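Local structure of beta-N-acetylglucosaminidase-like protein Glycoside hydrolase family 20 (Flavobacterium johnsoniae, 6YHH) at residues A[30-35]-A[65-71]; A[90-94]-A[106-112]. The protein probably removes terminal N-acetylhexosamine units from chitin fragments, as a beta-N-acetylglucosaminidase (chitobiase) of glycoside hydrolase family 20. One frame throughout, in Å; residues are numbered along the deposited sequence. Where two conformers were deposited one is given.

How the contacts relate
Both contacts lie in the domain 2 region of the family 20 fold and reach the same mixed beta sheet. From the N terminus, the chain runs through strand 31-35 and helix 40-56 and then into a loop. Contact 1 closes here, where residues 65-71 of that loop return to strand 31-35. Strand 76-80 follows, parallel to 31-35, and leads to the loop that opens contact 2. Contact 2 closes round the hairpin of strands 94-99 and 102-107, where the start of helix 110-123 meets residues 90-94. The two contacts follow in series and neither nest nor cross. The centres of contact 1 and contact 2 are about 17 Å apart.

Contact 1. Residues A[30-35]-A[65-71]; sequences KVNISG and ITKLNEF
Asn32 and Phe71 meet through the Asn32 amide and the Phe71 backbone. Asn32 has CG anti to its backbone N (chi1 -170°), which carries OD1 to the loop. There Asn32 OD1 accepts from Phe71 N at 2.9 Å, with the donor well above the carbonyl plane. At the other end of the amide, Asn32 ND2 makes a weak bond of 3.4 Å to Asn69 OD1, and the two amide planes are 49° apart. Asn32 ND2 also bonds Gln77 OE1. A leucine in place of Asn32 would probably leave Phe71 N without its acceptor and Gln77 without its donor. Ile33 O accepts from Asn69 N at 2.9 Å. Lys30 crosses the Phe71 ring at about a right angle and lays CD over one face, 3.8 Å from the centroid, a CH-pi contact. Its NZ bonds Asn28 O. On the buried side, Ile33 CD1 meets Ile65 CG2 at 3.7 Å, and Val31 CG1 packs on Ile65 CG1. Glu70 OE2 accepts from Thr66 N and Lys67 N and so ties the loop to itself. Strand 31-35, helix 40-56 and the parallel strand 76-80 form a beta-alpha-beta crossover. Residues 65-71 lie in its return loop, and Val31, Ile33 and Ile65 also pack on the helix.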
# COMPACT_ATOMS: atom_id res chain seq x y z
N LYS A 30 -26.81 1.62 -15.04
CA LYS A 30 -25.92 1.08 -16.03
C LYS A 30 -25.28 2.16 -16.89
O LYS A 30 -25.80 3.31 -16.95
CB LYS A 30 -26.71 0.07 -16.95
CG LYS A 30 -27.23 -1.16 -16.26
CD LYS A 30 -27.93 -2.14 -17.22
CE LYS A 30 -29.44 -1.82 -17.34
NZ LYS A 30 -30.38 -1.68 -16.14
N VAL A 31 -24.20 1.79 -17.56
CA VAL A 31 -23.42 2.63 -18.43
C VAL A 31 -23.32 2.07 -19.83
O VAL A 31 -23.19 0.86 -20.06
CB VAL A 31 -22.01 2.95 -17.85
CG1 VAL A 31 -21.15 1.71 -17.78
CG2 VAL A 31 -21.31 4.03 -18.64
N ASN A 32 -23.34 2.98 -20.80
CA ASN A 32 -23.23 2.68 -22.22
C ASN A 32 -22.31 3.67 -22.87
O ASN A 32 -22.36 4.86 -22.46
CB ASN A 32 -24.62 2.83 -22.87
CG ASN A 32 -24.65 2.29 -24.28
OD1 ASN A 32 -24.32 1.12 -24.52
ND2 ASN A 32 -25.00 3.18 -25.25
N ILE A 33 -21.55 3.20 -23.83
CA ILE A 33 -20.57 3.98 -24.51
C ILE A 33 -20.86 3.93 -26.02
O ILE A 33 -21.08 2.84 -26.57
CB ILE A 33 -19.13 3.48 -24.31
CG1 ILE A 33 -18.81 3.28 -22.81
CG2 ILE A 33 -18.14 4.43 -24.94
CD1 ILE A 33 -17.53 2.51 -22.66
N SER A 34 -20.77 5.09 -26.66
CA SER A 34 -21.05 5.21 -28.09
C SER A 34 -20.07 6.10 -28.80
O SER A 34 -19.21 6.78 -28.20
CB SER A 34 -22.47 5.73 -28.30
OG SER A 34 -22.59 7.06 -27.86
N GLY A 35 -20.12 6.02 -30.13
CA GLY A 35 -19.25 6.83 -30.91
C GLY A 35 -18.02 6.11 -31.35
O GLY A 35 -18.03 4.92 -31.79
N ILE A 65 -16.71 -3.57 -18.56
CA ILE A 65 -17.24 -2.88 -19.75
C ILE A 65 -16.14 -3.03 -20.81
O ILE A 65 -14.96 -2.69 -20.60
CB ILE A 65 -17.60 -1.43 -19.40
CG1 ILE A 65 -18.88 -1.37 -18.57
CG2 ILE A 65 -17.76 -0.62 -20.68
CD1 ILE A 65 -18.62 -1.20 -17.12
N THR A 66 -16.50 -3.65 -21.96
CA THR A 66 -15.51 -3.99 -22.97
C THR A 66 -15.79 -3.58 -24.44
O THR A 66 -14.84 -3.62 -25.26
CB THR A 66 -15.24 -5.51 -23.00
OG1 THR A 66 -16.45 -6.20 -23.21
CG2 THR A 66 -14.65 -5.96 -21.66
N LYS A 67 -17.05 -3.24 -24.73
CA LYS A 67 -17.50 -2.88 -26.11
C LYS A 67 -18.44 -1.69 -26.08
O LYS A 67 -19.04 -1.34 -25.08
CB LYS A 67 -18.27 -4.07 -26.71
CG LYS A 67 -17.50 -5.40 -26.89
CD LYS A 67 -18.43 -6.57 -27.32
N LEU A 68 -18.59 -1.10 -27.27
CA LEU A 68 -19.59 -0.10 -27.49
C LEU A 68 -20.98 -0.68 -27.48
O LEU A 68 -21.20 -1.84 -27.88
CB LEU A 68 -19.33 0.62 -28.82
CG LEU A 68 -17.96 1.24 -29.05
CD1 LEU A 68 -17.76 1.71 -30.50
CD2 LEU A 68 -17.68 2.37 -28.10
N ASN A 69 -21.89 0.15 -27.10
CA ASN A 69 -23.31 -0.09 -27.15
C ASN A 69 -23.76 -1.35 -26.48
O ASN A 69 -24.64 -2.08 -26.90
CB ASN A 69 -23.81 0.03 -28.59
CG ASN A 69 -23.81 1.50 -29.04
OD1 ASN A 69 -24.55 2.41 -28.49
ND2 ASN A 69 -22.98 1.75 -29.93
N GLU A 70 -23.22 -1.56 -25.31
CA GLU A 70 -23.60 -2.68 -24.51
C GLU A 70 -24.99 -2.57 -23.96
O GLU A 70 -25.61 -3.63 -23.78
CB GLU A 70 -22.62 -2.93 -23.33
CG GLU A 70 -21.27 -3.36 -23.74
CD GLU A 70 -20.24 -3.47 -22.60
OE1 GLU A 70 -20.51 -2.95 -21.49
OE2 GLU A 70 -19.18 -4.12 -22.84
N PHE A 71 -25.47 -1.35 -23.68
CA PHE A 71 -26.80 -1.09 -23.08
C PHE A 71 -27.37 0.23 -23.60
O PHE A 71 -27.20 1.30 -23.00
CB PHE A 71 -26.76 -1.00 -21.55
CG PHE A 71 -26.57 -2.31 -20.90
CD1 PHE A 71 -27.67 -3.20 -20.76
CD2 PHE A 71 -25.30 -2.71 -20.51
CE1 PHE A 71 -27.48 -4.46 -20.19
CE2 PHE A 71 -25.09 -4.00 -19.93
CZ PHE A 71 -26.20 -4.86 -19.77
O HOH W 1 -21.11 -0.25 -21.30
O HOH W 2 -21.18 0.30 -24.03
O HOH W 3 -22.04 4.05 -31.30

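Contact 2. Residues A[90-94]-A[106-112]; sequences EDESY and NATSDLG
Gly112 packs its bare CA against two carbonyls of the facing loop, with CA 3.4 Å from Glu92 O and also 3.4 Å from Ser93 O. These are CA-H...O contacts, and a side chain here would run into Ser93 O. Glu92 O is buried with no conventional hydrogen-bond partner. Asp91 and Thr108 cross at about a right angle. Thr108 OG1 donates to Asp91 OD2 at 2.8 Å, from 60° above the carboxylate plane. Asp91 OD1 takes two bonds: Ser93 OG donates to the syn lone pair of Asp91 OD1 at 2.6 Å, and Ser93 N closes an Asx turn. Ser93 OG sits between its backbone N and carbonyl carbon (chi1 66°), within reach of that oxygen. Together these bonds fix the rotation of the carboxylate. Leu111 CD1 lies against the bent chain of Glu90, 3.8 Å from Glu90 CG. Ser109 is the N-cap of the helix, with OG accepting from Leu111 N. One water joins Asp91 O and Ser93 O to Ser109 N. Tyr94 CB touches Ala107 CB at 3.9 Å, and Tyr94 OH bonds Thr119 OG1. The contact thus sets the approach to strand 94-99 against the turn from strand 102-107 into helix 110-123, while Leu111 also touches Arg40 of helix 40-56.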
# COMPACT_ATOMS: atom_id res chain seq x y z
N GLU A 90 -4.20 18.22 -27.14
CA GLU A 90 -5.41 17.52 -27.45
C GLU A 90 -6.61 18.29 -26.98
O GLU A 90 -6.58 19.03 -26.01
CB GLU A 90 -5.41 16.16 -26.75
CG GLU A 90 -4.47 15.15 -27.28
CD GLU A 90 -4.98 14.55 -28.58
OE1 GLU A 90 -6.11 13.90 -28.63
OE2 GLU A 90 -4.26 14.82 -29.57
N ASP A 91 -7.73 18.06 -27.66
CA ASP A 91 -9.00 18.57 -27.20
C ASP A 91 -9.49 17.68 -26.07
O ASP A 91 -9.83 16.48 -26.29
CB ASP A 91 -10.05 18.52 -28.37
CG ASP A 91 -11.36 19.06 -27.98
OD1 ASP A 91 -11.68 19.17 -26.80
OD2 ASP A 91 -12.23 19.35 -28.85
N GLU A 92 -9.41 18.19 -24.84
CA GLU A 92 -9.73 17.42 -23.61
C GLU A 92 -11.05 17.87 -23.05
O GLU A 92 -11.39 17.58 -21.89
CB GLU A 92 -8.60 17.66 -22.54
CG GLU A 92 -7.29 17.06 -22.94
CD GLU A 92 -6.29 17.33 -21.83
OE1 GLU A 92 -6.40 16.60 -20.80
OE2 GLU A 92 -5.49 18.29 -21.92
N SER A 93 -11.82 18.58 -23.86
CA SER A 93 -13.10 19.12 -23.39
C SER A 93 -14.18 18.05 -23.24
O SER A 93 -14.09 16.98 -23.83
CB SER A 93 -13.65 20.16 -24.40
OG SER A 93 -14.01 19.65 -25.69
N TYR A 94 -15.24 18.38 -22.50
CA TYR A 94 -16.38 17.48 -22.36
C TYR A 94 -17.53 18.30 -21.85
O TYR A 94 -17.31 19.41 -21.30
CB TYR A 94 -16.12 16.28 -21.40
CG TYR A 94 -15.93 16.73 -19.95
CD1 TYR A 94 -14.67 17.19 -19.50
CD2 TYR A 94 -16.99 16.81 -19.08
CE1 TYR A 94 -14.52 17.68 -18.22
CE2 TYR A 94 -16.85 17.31 -17.81
CZ TYR A 94 -15.65 17.78 -17.37
OH TYR A 94 -15.61 18.35 -16.10
N ASN A 106 -20.72 13.92 -23.13
CA ASN A 106 -20.37 14.10 -24.54
C ASN A 106 -18.98 14.67 -24.59
O ASN A 106 -18.72 15.65 -23.93
CB ASN A 106 -21.33 15.11 -25.16
CG ASN A 106 -22.71 14.53 -25.45
OD1 ASN A 106 -23.73 15.11 -25.13
ND2 ASN A 106 -22.73 13.42 -26.04
N ALA A 107 -18.11 14.09 -25.39
CA ALA A 107 -16.77 14.60 -25.52
C ALA A 107 -16.21 14.41 -26.87
O ALA A 107 -16.50 13.45 -27.55
CB ALA A 107 -15.83 13.98 -24.49
N THR A 108 -15.36 15.33 -27.28
CA THR A 108 -14.66 15.15 -28.53
C THR A 108 -13.97 13.80 -28.63
O THR A 108 -14.00 13.12 -29.67
CB THR A 108 -13.64 16.25 -28.75
OG1 THR A 108 -14.29 17.50 -28.75
CG2 THR A 108 -12.89 16.05 -30.01
N SER A 109 -13.29 13.40 -27.58
CA SER A 109 -12.61 12.10 -27.57
C SER A 109 -12.75 11.44 -26.16
O SER A 109 -13.34 12.01 -25.24
CB SER A 109 -11.16 12.19 -27.97
OG SER A 109 -10.39 12.64 -26.85
N ASP A 110 -12.30 10.20 -26.06
CA ASP A 110 -12.21 9.51 -24.78
C ASP A 110 -11.42 10.33 -23.74
O ASP A 110 -11.66 10.17 -22.57
CB ASP A 110 -11.55 8.16 -24.96
CG ASP A 110 -10.38 8.27 -25.83
OD1 ASP A 110 -10.59 8.25 -27.09
OD2 ASP A 110 -9.23 8.44 -25.37
N LEU A 111 -10.51 11.22 -24.11
CA LEU A 111 -9.73 11.96 -23.10
C LEU A 111 -10.67 12.87 -22.30
O LEU A 111 -10.66 12.88 -21.06
CB LEU A 111 -8.62 12.76 -23.72
CG LEU A 111 -7.56 11.98 -24.47
CD1 LEU A 111 -6.60 12.94 -25.07
CD2 LEU A 111 -6.82 10.97 -23.62
N GLY A 112 -11.53 13.62 -22.99
CA GLY A 112 -12.54 14.39 -22.30
C GLY A 112 -13.55 13.56 -21.53
O GLY A 112 -13.96 13.91 -20.43
O HOH W 4 -8.95 14.48 -27.87
O HOH W 5 -12.38 15.42 -25.42
O HOH W 6 -16.19 18.00 -26.05